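Local atomic coordinates of putative N-acetylmuramoyl-L-alanine amidase (Neisseria meningitidis MC58, PDB entry 3CZX), a protein that binds a zinc ion and probably hydrolyses the amide link between N-acetylmuramoyl and L-amino acid residues in cell-wall glycopeptides. Residues Cys7-His12 / Lys50-Gly55; Gln31-Ile36 / Phe77-Ala82; Lys56-Leu61 / His131-Tyr136; Asp63-Ile68 / Ala137-Ile142; Asn43-Thr48 / Ile169-Ala174. One frame throughout, in Å; residues are numbered along the deposited sequence.

Interaction 1 (Cys7-His12 / Lys50-Gly55). With ZN (zinc ion), chain E.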
# COMPACT_ATOMS: atom_id res chain seq x y z
N CYS A 7 1.28 14.52 -12.67
CA CYS A 7 0.87 13.26 -13.29
C CYS A 7 1.69 12.14 -12.67
O CYS A 7 2.91 12.23 -12.63
CB CYS A 7 1.07 13.30 -14.81
SG CYS A 7 0.88 11.72 -15.67
N LEU A 8 1.02 11.12 -12.14
CA LEU A 8 1.69 9.94 -11.63
C LEU A 8 1.12 8.69 -12.28
O LEU A 8 -0.12 8.49 -12.24
CB LEU A 8 1.48 9.84 -10.12
CG LEU A 8 1.96 10.99 -9.24
CD1 LEU A 8 1.64 10.69 -7.79
CD2 LEU A 8 3.49 11.29 -9.36
N THR A 9 1.99 7.84 -12.84
CA THR A 9 1.53 6.56 -13.37
C THR A 9 2.39 5.43 -12.89
O THR A 9 3.41 5.67 -12.26
CB THR A 9 1.48 6.62 -14.91
OG1 THR A 9 2.78 6.85 -15.43
CG2 THR A 9 0.53 7.78 -15.34
N ALA A 10 1.94 4.20 -13.13
CA ALA A 10 2.66 2.99 -12.72
C ALA A 10 3.06 2.24 -13.97
O ALA A 10 2.27 2.10 -14.91
CB ALA A 10 1.78 2.06 -11.80
N GLY A 11 4.27 1.71 -13.98
CA GLY A 11 4.69 0.83 -15.06
C GLY A 11 4.06 -0.53 -14.97
O GLY A 11 3.74 -1.03 -13.88
N HIS A 12 3.88 -1.14 -16.13
CA HIS A 12 3.51 -2.55 -16.25
C HIS A 12 2.08 -2.86 -15.80
O HIS A 12 1.35 -1.99 -15.33
CB HIS A 12 4.54 -3.42 -15.52
CG HIS A 12 5.95 -3.15 -15.93
ND1 HIS A 12 6.48 -3.58 -17.12
CD2 HIS A 12 6.94 -2.46 -15.31
CE1 HIS A 12 7.74 -3.20 -17.22
NE2 HIS A 12 8.05 -2.52 -16.12
N LYS A 50 -3.19 13.79 -11.46
CA LYS A 50 -3.82 12.95 -12.47
C LYS A 50 -3.05 11.65 -12.56
O LYS A 50 -1.85 11.65 -12.65
CB LYS A 50 -3.89 13.66 -13.81
CG LYS A 50 -4.64 14.98 -13.75
CD LYS A 50 -5.06 15.53 -15.09
CE LYS A 50 -5.33 17.05 -14.99
NZ LYS A 50 -6.01 17.54 -16.24
N THR A 51 -3.77 10.53 -12.58
CA THR A 51 -3.15 9.23 -12.64
C THR A 51 -3.79 8.35 -13.72
O THR A 51 -4.80 8.71 -14.35
CB THR A 51 -3.28 8.52 -11.28
OG1 THR A 51 -4.66 8.14 -11.08
CG2 THR A 51 -2.85 9.40 -10.12
N ASP A 52 -3.18 7.18 -13.87
CA ASP A 52 -3.75 6.04 -14.60
C ASP A 52 -4.59 5.14 -13.67
O ASP A 52 -4.74 3.94 -13.94
CB ASP A 52 -2.64 5.24 -15.24
CG ASP A 52 -1.56 4.76 -14.22
OD1 ASP A 52 -1.46 5.34 -13.14
OD2 ASP A 52 -0.78 3.84 -14.56
N GLY A 53 -5.11 5.70 -12.59
CA GLY A 53 -5.99 4.98 -11.64
C GLY A 53 -5.31 4.41 -10.42
O GLY A 53 -4.17 4.75 -10.10
N THR A 54 -6.02 3.54 -9.71
CA THR A 54 -5.50 2.89 -8.49
C THR A 54 -5.17 1.41 -8.69
O THR A 54 -4.62 0.77 -7.78
CB THR A 54 -6.48 3.07 -7.31
OG1 THR A 54 -7.71 2.37 -7.55
CG2 THR A 54 -6.80 4.52 -7.13
N GLY A 55 -5.47 0.89 -9.89
CA GLY A 55 -5.17 -0.51 -10.24
C GLY A 55 -3.77 -0.65 -10.78
O GLY A 55 -2.88 0.10 -10.39
ZN ZN E . 9.83 -1.33 -15.66
O HOH W 1 10.57 -1.37 -17.84
O HOH W 2 11.93 -0.73 -15.36

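Interaction 2 (Gln31-Ile36 / Phe77-Ala82). With ZN (zinc ion), chain E.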
# COMPACT_ATOMS: atom_id res chain seq x y z
N GLN A 31 2.38 0.09 -8.63
CA GLN A 31 1.03 0.43 -8.19
C GLN A 31 1.08 1.04 -6.77
O GLN A 31 0.47 2.08 -6.54
CB GLN A 31 0.14 -0.82 -8.22
CG GLN A 31 -1.19 -0.69 -7.55
CD GLN A 31 -2.00 -1.96 -7.60
OE1 GLN A 31 -1.42 -3.05 -7.57
NE2 GLN A 31 -3.33 -1.83 -7.70
N ASP A 32 1.81 0.42 -5.85
CA ASP A 32 1.87 0.93 -4.49
C ASP A 32 2.50 2.32 -4.51
O ASP A 32 2.01 3.25 -3.84
CB ASP A 32 2.72 0.06 -3.57
CG ASP A 32 1.98 -1.16 -3.04
OD1 ASP A 32 0.74 -1.23 -3.25
OD2 ASP A 32 2.67 -2.03 -2.45
N MSE A 33 3.64 2.47 -5.22
CA MSE A 33 4.29 3.78 -5.23
C MSE A 33 3.38 4.86 -5.76
O MSE A 33 3.28 5.94 -5.14
CB MSE A 33 5.60 3.74 -6.02
CG MSE A 33 6.65 2.94 -5.35
SE MSE A 33 8.42 2.97 -6.21
CE MSE A 33 8.28 1.26 -7.16
N ARG A 34 2.74 4.62 -6.90
CA ARG A 34 1.84 5.62 -7.51
C ARG A 34 0.68 5.94 -6.54
O ARG A 34 0.39 7.11 -6.25
CB ARG A 34 1.34 5.16 -8.88
CG ARG A 34 0.26 6.06 -9.47
CD ARG A 34 -1.10 5.38 -9.51
NE ARG A 34 -1.20 4.48 -10.65
CZ ARG A 34 -1.63 3.22 -10.62
NH1 ARG A 34 -1.67 2.54 -11.74
NH2 ARG A 34 -1.95 2.64 -9.49
N ASN A 35 0.03 4.90 -6.00
CA ASN A 35 -1.14 5.11 -5.14
C ASN A 35 -0.81 5.89 -3.89
O ASN A 35 -1.58 6.77 -3.46
CB ASN A 35 -1.81 3.76 -4.79
CG ASN A 35 -2.61 3.19 -5.94
OD1 ASN A 35 -2.79 3.83 -6.95
ND2 ASN A 35 -3.09 1.94 -5.79
N ILE A 36 0.30 5.52 -3.25
CA ILE A 36 0.66 6.11 -1.95
C ILE A 36 1.10 7.55 -2.18
O ILE A 36 0.69 8.48 -1.46
CB ILE A 36 1.71 5.32 -1.22
CG1 ILE A 36 1.16 3.91 -0.90
CG2 ILE A 36 2.13 6.01 0.04
CD1 ILE A 36 2.24 2.99 -0.39
N PHE A 77 6.40 5.25 -12.15
CA PHE A 77 7.17 4.47 -11.22
C PHE A 77 7.47 3.08 -11.79
O PHE A 77 6.58 2.40 -12.31
CB PHE A 77 6.46 4.35 -9.86
CG PHE A 77 6.26 5.67 -9.16
CD1 PHE A 77 7.24 6.22 -8.35
CD2 PHE A 77 5.09 6.36 -9.31
CE1 PHE A 77 7.02 7.44 -7.70
CE2 PHE A 77 4.86 7.61 -8.68
CZ PHE A 77 5.83 8.13 -7.90
N HIS A 78 8.73 2.73 -11.70
CA HIS A 78 9.27 1.43 -12.12
C HIS A 78 10.25 0.94 -11.08
O HIS A 78 10.60 1.69 -10.16
CB HIS A 78 10.05 1.59 -13.42
CG HIS A 78 9.20 1.73 -14.63
ND1 HIS A 78 9.00 0.69 -15.52
CD2 HIS A 78 8.46 2.77 -15.09
CE1 HIS A 78 8.15 1.07 -16.45
NE2 HIS A 78 7.82 2.33 -16.23
N THR A 79 10.68 -0.33 -11.21
CA THR A 79 11.84 -0.82 -10.49
C THR A 79 12.92 -1.20 -11.51
O THR A 79 12.59 -1.71 -12.62
CB THR A 79 11.56 -2.06 -9.61
OG1 THR A 79 11.08 -3.13 -10.42
CG2 THR A 79 10.50 -1.77 -8.62
N ASN A 80 14.17 -0.96 -11.13
CA ASN A 80 15.31 -1.40 -11.91
C ASN A 80 15.50 -2.90 -11.70
O ASN A 80 14.84 -3.51 -10.86
CB ASN A 80 16.56 -0.60 -11.58
CG ASN A 80 17.39 -0.29 -12.81
OD1 ASN A 80 17.48 -1.12 -13.73
ND2 ASN A 80 18.00 0.90 -12.83
N ALA A 81 16.33 -3.52 -12.52
CA ALA A 81 16.61 -4.94 -12.41
C ALA A 81 17.93 -5.23 -13.13
O ALA A 81 18.20 -4.63 -14.17
CB ALA A 81 15.50 -5.75 -13.05
N ALA A 82 18.70 -6.14 -12.58
CA ALA A 82 19.93 -6.65 -13.21
C ALA A 82 20.09 -8.12 -12.88
O ALA A 82 19.60 -8.62 -11.85
CB ALA A 82 21.13 -5.89 -12.72
ZN ZN E . 9.83 -1.33 -15.66
O HOH W 2 11.93 -0.73 -15.36
O HOH W 1 10.57 -1.37 -17.84

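Interaction 3 (Lys56-Leu61 / His131-Tyr136)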
# COMPACT_ATOMS: atom_id res chain seq x y z
N LYS A 56 -3.54 -1.63 -11.65
CA LYS A 56 -2.21 -1.79 -12.26
C LYS A 56 -1.97 -0.69 -13.31
O LYS A 56 -2.87 0.08 -13.63
CB LYS A 56 -2.04 -3.18 -12.88
CG LYS A 56 -2.45 -4.34 -11.99
CD LYS A 56 -1.69 -4.43 -10.68
CE LYS A 56 -2.16 -5.63 -9.87
NZ LYS A 56 -1.59 -5.66 -8.53
N GLY A 57 -0.76 -0.59 -13.83
CA GLY A 57 -0.43 0.50 -14.73
C GLY A 57 -0.35 0.11 -16.19
O GLY A 57 -1.22 -0.62 -16.69
N ASN A 58 0.69 0.62 -16.87
CA ASN A 58 0.92 0.46 -18.31
C ASN A 58 -0.15 1.11 -19.21
O ASN A 58 -0.65 0.47 -20.16
CB ASN A 58 1.08 -1.01 -18.68
CG ASN A 58 1.67 -1.19 -20.07
OD1 ASN A 58 2.67 -0.54 -20.42
ND2 ASN A 58 1.04 -2.05 -20.87
N MSE A 59 -0.51 2.35 -18.90
CA MSE A 59 -1.44 3.13 -19.70
C MSE A 59 -0.84 3.27 -21.08
O MSE A 59 0.37 3.50 -21.20
CB MSE A 59 -1.66 4.52 -19.08
CG MSE A 59 -2.36 5.56 -19.98
SE MSE A 59 -2.57 7.32 -19.12
CE MSE A 59 -4.22 6.95 -18.12
N PRO A 60 -1.67 3.13 -22.14
CA PRO A 60 -1.14 3.25 -23.50
C PRO A 60 -0.32 4.52 -23.67
O PRO A 60 -0.72 5.58 -23.20
CB PRO A 60 -2.41 3.32 -24.35
CG PRO A 60 -3.42 2.59 -23.58
CD PRO A 60 -3.12 2.88 -22.14
N LEU A 61 0.83 4.38 -24.33
CA LEU A 61 1.76 5.49 -24.56
C LEU A 61 1.05 6.73 -25.09
O LEU A 61 1.25 7.83 -24.57
CB LEU A 61 2.89 5.03 -25.51
CG LEU A 61 3.94 6.01 -26.06
CD1 LEU A 61 4.76 6.67 -24.95
CD2 LEU A 61 4.86 5.28 -27.04
N HIS A 131 15.14 1.50 -22.21
CA HIS A 131 13.99 1.22 -21.33
C HIS A 131 12.72 0.89 -22.11
O HIS A 131 12.46 1.48 -23.15
CB HIS A 131 13.74 2.42 -20.38
CG HIS A 131 12.88 2.07 -19.19
ND1 HIS A 131 11.51 2.12 -19.23
CD2 HIS A 131 13.21 1.63 -17.95
CE1 HIS A 131 11.02 1.74 -18.06
NE2 HIS A 131 12.04 1.43 -17.27
N SER A 132 11.90 -0.03 -21.59
CA SER A 132 10.57 -0.32 -22.18
C SER A 132 9.67 0.91 -22.36
O SER A 132 8.83 0.96 -23.27
CB SER A 132 9.83 -1.40 -21.36
OG SER A 132 9.24 -0.90 -20.16
N ARG A 133 9.84 1.90 -21.49
CA ARG A 133 9.06 3.12 -21.52
C ARG A 133 9.96 4.33 -21.79
O ARG A 133 9.64 5.46 -21.38
CB ARG A 133 8.30 3.30 -20.20
CG ARG A 133 7.32 2.17 -19.91
CD ARG A 133 6.06 2.32 -20.72
NE ARG A 133 5.07 3.12 -20.02
CZ ARG A 133 3.80 3.28 -20.40
NH1 ARG A 133 3.36 2.74 -21.53
NH2 ARG A 133 2.97 4.01 -19.66
N LEU A 134 11.08 4.10 -22.48
CA LEU A 134 11.94 5.21 -22.93
C LEU A 134 11.12 6.27 -23.64
O LEU A 134 11.39 7.48 -23.48
CB LEU A 134 13.04 4.68 -23.85
CG LEU A 134 14.14 5.65 -24.30
CD1 LEU A 134 14.89 6.24 -23.12
CD2 LEU A 134 15.10 4.89 -25.22
N ALA A 135 10.11 5.85 -24.41
CA ALA A 135 9.20 6.82 -25.09
C ALA A 135 8.53 7.82 -24.14
O ALA A 135 8.30 8.99 -24.50
CB ALA A 135 8.14 6.09 -25.90
N TYR A 136 8.21 7.36 -22.92
CA TYR A 136 7.63 8.20 -21.85
C TYR A 136 8.64 9.26 -21.42
O TYR A 136 8.29 10.43 -21.28
CB TYR A 136 7.26 7.30 -20.66
CG TYR A 136 6.44 7.90 -19.53
CD1 TYR A 136 5.08 7.61 -19.40
CD2 TYR A 136 7.04 8.65 -18.52
CE1 TYR A 136 4.32 8.11 -18.34
CE2 TYR A 136 6.30 9.18 -17.50
CZ TYR A 136 4.94 8.89 -17.38
OH TYR A 136 4.19 9.35 -16.32

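Interaction 4 (Asp63-Ile68 / Ala137-Ile142)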
# COMPACT_ATOMS: atom_id res chain seq x y z
N ASP A 63 -1.97 7.70 -24.69
CA ASP A 63 -2.74 8.32 -23.61
C ASP A 63 -1.83 8.93 -22.54
O ASP A 63 -2.12 10.00 -21.99
CB ASP A 63 -3.65 7.30 -22.95
CG ASP A 63 -4.78 6.87 -23.85
OD1 ASP A 63 -5.53 7.75 -24.28
OD2 ASP A 63 -4.90 5.65 -24.12
N ALA A 64 -0.74 8.23 -22.25
CA ALA A 64 0.23 8.70 -21.26
C ALA A 64 0.82 10.03 -21.70
O ALA A 64 0.92 10.98 -20.91
CB ALA A 64 1.33 7.67 -21.06
N VAL A 65 1.21 10.10 -22.97
CA VAL A 65 1.87 11.29 -23.51
C VAL A 65 0.95 12.49 -23.47
O VAL A 65 1.39 13.61 -23.20
CB VAL A 65 2.36 11.04 -24.95
CG1 VAL A 65 2.75 12.36 -25.63
CG2 VAL A 65 3.54 10.05 -24.93
N LYS A 66 -0.34 12.26 -23.74
CA LYS A 66 -1.32 13.31 -23.59
C LYS A 66 -1.30 13.87 -22.16
O LYS A 66 -1.38 15.09 -21.96
CB LYS A 66 -2.72 12.80 -23.96
CG LYS A 66 -3.80 13.88 -23.93
CD LYS A 66 -5.06 13.43 -24.70
CE LYS A 66 -6.18 14.47 -24.64
NZ LYS A 66 -7.47 13.91 -25.18
N LEU A 67 -1.20 12.98 -21.16
CA LEU A 67 -1.14 13.39 -19.74
C LEU A 67 0.16 14.12 -19.44
O LEU A 67 0.17 15.09 -18.69
CB LEU A 67 -1.25 12.19 -18.78
CG LEU A 67 -2.61 11.60 -18.43
CD1 LEU A 67 -2.47 10.56 -17.34
CD2 LEU A 67 -3.53 12.72 -18.00
N ILE A 68 1.26 13.63 -19.99
CA ILE A 68 2.56 14.29 -19.77
C ILE A 68 2.46 15.73 -20.25
O ILE A 68 2.81 16.67 -19.54
CB ILE A 68 3.71 13.59 -20.51
CG1 ILE A 68 3.92 12.18 -19.95
CG2 ILE A 68 4.97 14.40 -20.36
CD1 ILE A 68 4.85 11.34 -20.79
N ALA A 137 9.88 8.83 -21.23
CA ALA A 137 10.99 9.73 -20.90
C ALA A 137 11.26 10.71 -22.05
O ALA A 137 11.37 11.92 -21.83
CB ALA A 137 12.27 8.93 -20.55
N GLN A 138 11.34 10.19 -23.27
CA GLN A 138 11.53 11.06 -24.46
C GLN A 138 10.45 12.12 -24.61
O GLN A 138 10.73 13.27 -25.05
CB GLN A 138 11.66 10.21 -25.73
CG GLN A 138 12.91 9.36 -25.72
CD GLN A 138 12.97 8.36 -26.85
OE1 GLN A 138 11.93 7.90 -27.36
NE2 GLN A 138 14.19 7.99 -27.24
N ALA A 139 9.22 11.78 -24.23
CA ALA A 139 8.09 12.71 -24.33
C ALA A 139 8.09 13.77 -23.24
O ALA A 139 7.20 14.62 -23.23
CB ALA A 139 6.79 11.94 -24.32
N GLY A 140 9.05 13.70 -22.30
CA GLY A 140 9.14 14.66 -21.21
C GLY A 140 8.55 14.19 -19.87
O GLY A 140 8.40 14.97 -18.94
N GLY A 141 8.22 12.91 -19.79
CA GLY A 141 7.90 12.30 -18.51
C GLY A 141 9.19 11.82 -17.86
O GLY A 141 10.25 11.77 -18.50
N ILE A 142 9.08 11.41 -16.61
CA ILE A 142 10.23 10.90 -15.82
C ILE A 142 9.97 9.43 -15.50
O ILE A 142 8.94 9.12 -14.89
CB ILE A 142 10.32 11.68 -14.50
CG1 ILE A 142 10.54 13.18 -14.76
CG2 ILE A 142 11.45 11.12 -13.57
CD1 ILE A 142 10.41 14.02 -13.52

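Interaction 5 (Asn43-Thr48 / Ile169-Ala174)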
# COMPACT_ATOMS: atom_id res chain seq x y z
N ASN A 43 -4.24 14.18 -0.00
CA ASN A 43 -4.63 14.36 1.43
C ASN A 43 -3.94 15.42 2.21
O ASN A 43 -4.59 16.24 2.87
CB ASN A 43 -4.41 13.07 2.23
CG ASN A 43 -5.20 11.92 1.70
OD1 ASN A 43 -6.16 12.12 0.96
ND2 ASN A 43 -4.82 10.70 2.09
N ASP A 44 -2.61 15.41 2.20
CA ASP A 44 -1.86 16.30 3.05
C ASP A 44 -1.74 17.69 2.45
O ASP A 44 -1.58 18.68 3.20
CB ASP A 44 -0.44 15.76 3.34
CG ASP A 44 -0.45 14.55 4.22
OD1 ASP A 44 -1.52 13.95 4.42
OD2 ASP A 44 0.65 14.22 4.71
N TYR A 45 -1.79 17.78 1.13
CA TYR A 45 -1.51 19.04 0.45
C TYR A 45 -2.62 19.61 -0.43
O TYR A 45 -2.49 20.74 -0.88
CB TYR A 45 -0.24 18.91 -0.41
CG TYR A 45 1.00 18.55 0.40
CD1 TYR A 45 1.80 19.54 0.95
CD2 TYR A 45 1.38 17.21 0.57
CE1 TYR A 45 2.93 19.23 1.67
CE2 TYR A 45 2.56 16.87 1.29
CZ TYR A 45 3.31 17.90 1.85
OH TYR A 45 4.48 17.67 2.56
N GLY A 46 -3.68 18.86 -0.67
CA GLY A 46 -4.77 19.30 -1.54
C GLY A 46 -4.39 19.57 -2.99
O GLY A 46 -5.05 20.35 -3.71
N LEU A 47 -3.33 18.91 -3.47
CA LEU A 47 -2.80 19.13 -4.80
C LEU A 47 -3.58 18.32 -5.86
O LEU A 47 -4.22 17.30 -5.55
CB LEU A 47 -1.30 18.77 -4.85
CG LEU A 47 -0.45 19.74 -4.03
CD1 LEU A 47 1.00 19.26 -3.83
CD2 LEU A 47 -0.44 21.14 -4.66
N THR A 48 -3.53 18.82 -7.09
CA THR A 48 -4.14 18.17 -8.24
C THR A 48 -3.17 17.13 -8.76
O THR A 48 -2.07 17.46 -9.22
CB THR A 48 -4.36 19.14 -9.39
OG1 THR A 48 -5.26 20.16 -8.98
CG2 THR A 48 -4.94 18.45 -10.58
N ILE A 169 8.84 11.05 -0.93
CA ILE A 169 8.71 11.46 -2.34
C ILE A 169 7.63 12.55 -2.47
O ILE A 169 7.86 13.62 -3.06
CB ILE A 169 8.39 10.23 -3.25
CG1 ILE A 169 9.60 9.29 -3.33
CG2 ILE A 169 7.94 10.69 -4.68
CD1 ILE A 169 9.27 7.88 -3.94
N ALA A 170 6.47 12.29 -1.90
CA ALA A 170 5.34 13.23 -1.93
C ALA A 170 5.77 14.56 -1.30
O ALA A 170 5.51 15.64 -1.85
CB ALA A 170 4.13 12.61 -1.18
N ASP A 171 6.38 14.51 -0.13
CA ASP A 171 6.79 15.74 0.56
C ASP A 171 7.78 16.58 -0.28
O ASP A 171 7.73 17.84 -0.26
CB ASP A 171 7.43 15.42 1.92
CG ASP A 171 6.43 15.00 2.98
OD1 ASP A 171 5.20 15.23 2.85
OD2 ASP A 171 6.91 14.40 3.97
N ALA A 172 8.69 15.89 -0.97
CA ALA A 172 9.68 16.55 -1.82
C ALA A 172 9.03 17.22 -3.03
O ALA A 172 9.46 18.30 -3.46
CB ALA A 172 10.78 15.55 -2.24
N ILE A 173 8.02 16.57 -3.61
CA ILE A 173 7.29 17.14 -4.73
C ILE A 173 6.58 18.39 -4.26
O ILE A 173 6.75 19.43 -4.84
CB ILE A 173 6.28 16.12 -5.36
CG1 ILE A 173 7.00 14.96 -6.04
CG2 ILE A 173 5.36 16.79 -6.38
CD1 ILE A 173 6.10 13.78 -6.40
N ALA A 174 5.86 18.29 -3.15
CA ALA A 174 5.14 19.45 -2.60
C ALA A 174 6.10 20.58 -2.28
O ALA A 174 5.84 21.73 -2.63
CB ALA A 174 4.34 19.05 -1.38
O HOH W 3 3.33 14.21 4.63
O HOH W 4 6.74 19.29 1.85

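Interaction 1 (Cys7-His12 / Lys50-Gly55)
Cys7-Ala10 and Lys50-Asp52 run parallel, 22° apart, with the CA atoms of Cys7 and Lys50 4.8 Å from each other and Leu8 N bonded to Lys50 O at 3.0 Å. They are the two strands of a beta-alpha-beta crossover whose connecting helix, 26-45, covers the face of the sheet that carries Leu8 and Thr51. Past Thr51 the pairing passes from backbone to side chain. CG of Asp52 stands in the crowded position between its own backbone N and carbonyl carbon (chi1 55°), which swings the carboxylate across the side chain of Thr9 at about a right angle. There OD2 takes the N-H of Ala10 on its syn lone pair at 3.1 Å, an almost straight bond (178°). OD1 lies 3.2 Å from Thr9 CA and forms a salt bridge with Arg34 NE, so the two oxygens tie strand 6-10 to the helix. Thr9 directs OG1 elsewhere, to Glu76 and Tyr136, and offers CB and CG2 to the carboxylate. The bend after the short strand is an ST turn, Thr51 OG1 accepting from Gly53 N. Two residues beyond Ala10, the chain delivers His12, whose NE2 binds zinc at 2.2 Å.

Interaction 2 (Gln31-Ile36 / Phe77-Ala82)
Selenomethionine Met33 sets its CB over one face of the Phe77 ring, joining helix 26-45 to the end of strand 73-77 in the alpha/beta fold, just before the zinc ligand His78. CB of Met33 sits 3.6 Å above the ring plane, offset toward the rim, a CH-pi contact whose closest approach is 3.7 Å to Phe77 CG. SE makes a Met-aromatic contact with the same ring, obliquely, 5.1 Å from the centroid. The chain then bends at chi3 (-99°), bringing CE to 3.8 Å from His78 O and against Thr79 CG2. Arg34 contributes backbone more than side chain: its CA is 3.8 Å from Phe77 CD2, while the guanidinium turns away toward Asp52. Leu8 and Phe144, from the flanking strands, also pack on Phe77, and Phe158 of helix 152-177 packs on Met33. With Phe77 turned toward the helix, His78 projects the other way, and its ND1 binds zinc at 2.2 Å beside His12 and Glu26. The far nitrogen, NE2, is hydrogen-bonded to Glu76 OE1, a second-shell carboxylate that would fix the ring's rotation and probably make ND1 a stronger donor to the metal. One zinc-bound water donates to Thr79 O at 3.0 Å.

Interaction 3 (Lys56-Leu61 / His131-Tyr136)
Lys56-Leu61 is an irregular loop, with Asn58 at positive phi, that runs into a helix after Pro60, its N-cap residue; across from it His131-Leu134 makes a type I turn that leads into helix 134-138, with Arg133 as N-cap. The backbones stay well apart, the CA atoms of Leu61 and Tyr136 being 7.0 Å from each other, and the side chain of Arg133 spans the gap. It is bent at chi2 and chi3, which brings the guanidinium end-on to the carbonyl of selenomethionine Met59. NH1 and NH2 both bond to Met59 O, each at 3.1 Å, and the oxygen lies within 6° of the guanidinium plane. Asn58 OD1 sits over one face of the same group, 3.5 Å from NH1, its amide plane 52° from that of the guanidinium. This is the second shell of the zinc site: Arg133 NE forms a salt bridge with Glu76 OE1, which thus links Arg133 to the zinc ligand His78, and the positive charge probably steadies the carboxylate. Closer to the surface, Leu61 reaches over with both methyl groups, CD1 and CD2 each 3.6 Å from Ala135 CB. Besides the turn's own bond, Leu134 N to His131 O, Arg133 N bonds to His131 ND1 at 2.8 Å.

Interaction 4 (Asp63-Ile68 / Ala137-Ile142)
A Schellman motif closes helix 134-138, and the side of helix 61-69 packs against it. Gly140 is the residue that leaves helical geometry, with phi at +99°; its N bonds back to Ala137 O at 3.0 Å, and the chain then turns through Gly141 into strand 142-145, a parallel neighbour of strand 73-77. Two side chains of helix 61-69 meet this corner, one helical turn apart. Ile68 points toward it and does most of the touching. Its CG2, anti to the backbone N, presses on the main chain itself, 3.6 Å from Gly140 C and equally near Gly141 N. The other branch leads through CG1 to CD1, which reaches along the peptide to lie 3.9 Å from Gly141 CA. With no side chain on either glycine, CG2 packs directly on the main chain of the turn. Val65 adds a methyl-to-methyl contact, its CG2 3.8 Å from Ala139 CB. That same alanine methyl also faces Ile68 CD1 at 4.1 Å, so both larger residues converge on this one methyl group. Ile68 also packs on Ala74 of strand 73-77, so it touches both the turn and the sheet. No hydrogen bond crosses between the segments: the corner is capped by its own bonds, Gly140 N to Ala137 O and Gly141 N to Tyr136 O, and the helix is joined to it by apolar packing alone, close where glycine backbone meets methyl.

Interaction 5 (Asn43-Thr48 / Ile169-Ala174)
The ring of Tyr45 lies flat under the methyl group of Ala174, which stands 3.3 Å above the ring plane and over its centre, a close CH-pi contact with CB only 3.4 Å from Tyr45 CE1. CG of Tyr45 is anti to its own carbonyl carbon (chi1 -60°), and the ring, turned about perpendicular at chi2, reaches across helix 152-177 so that its hydroxyl arrives beside Asp171, one turn before Ala174. There OH donates to Asp171 OD1 at 2.6 Å, a short bond. The oxygen lies near the plane of the phenol ring, but the hydroxyl meets the carboxylate from above its plane, the two planes being 73° apart. The contact joins the C-terminal end of helix 26-45, and the turn after it, to helix 152-177, two helices packed together in the alpha/beta fold of the amidase domain; earlier in helix 26-45, Val37 and Ile40 pack on Ala170. Gly46, with positive phi, reverses the chain, so that Leu47 comes back to the partner helix and sets CD1 4.1 Å from Ala174 CB, beside the tyrosine. Two waters complete the polar edge. One donates to Tyr45 OH and to Asp171 O. The other donates both to Asp171 OD1 and to Asp44 OD2, oxygens 5.0 Å apart; the repulsion of these like charges is probably eased by this water and by Arg167, which forms a salt bridge with Asp44 OD2.

Interactions 1 and 2, whose segments alternate along the chain, supply two of the three zinc ligands, His12 and His78, with centres about 10 Å apart; Glu26, at the start of helix 26-45, is the third. Interaction 3, its centre also about 10 Å from that of interaction 1, is joined to it by a probable hydrogen bond from Asn58 N to Ala10 O. The centre of interaction 4 is about 9 Å from that of interaction 3, with which it shares helix 134-138. Interaction 5 shares helix 26-45 with interaction 2; its centre is about 23 Å from that of interaction 3, and its loop encloses interactions 3 and 4. Interactions 1 to 3 thus gather round the zinc, while interaction 5 is helix packing remote from it.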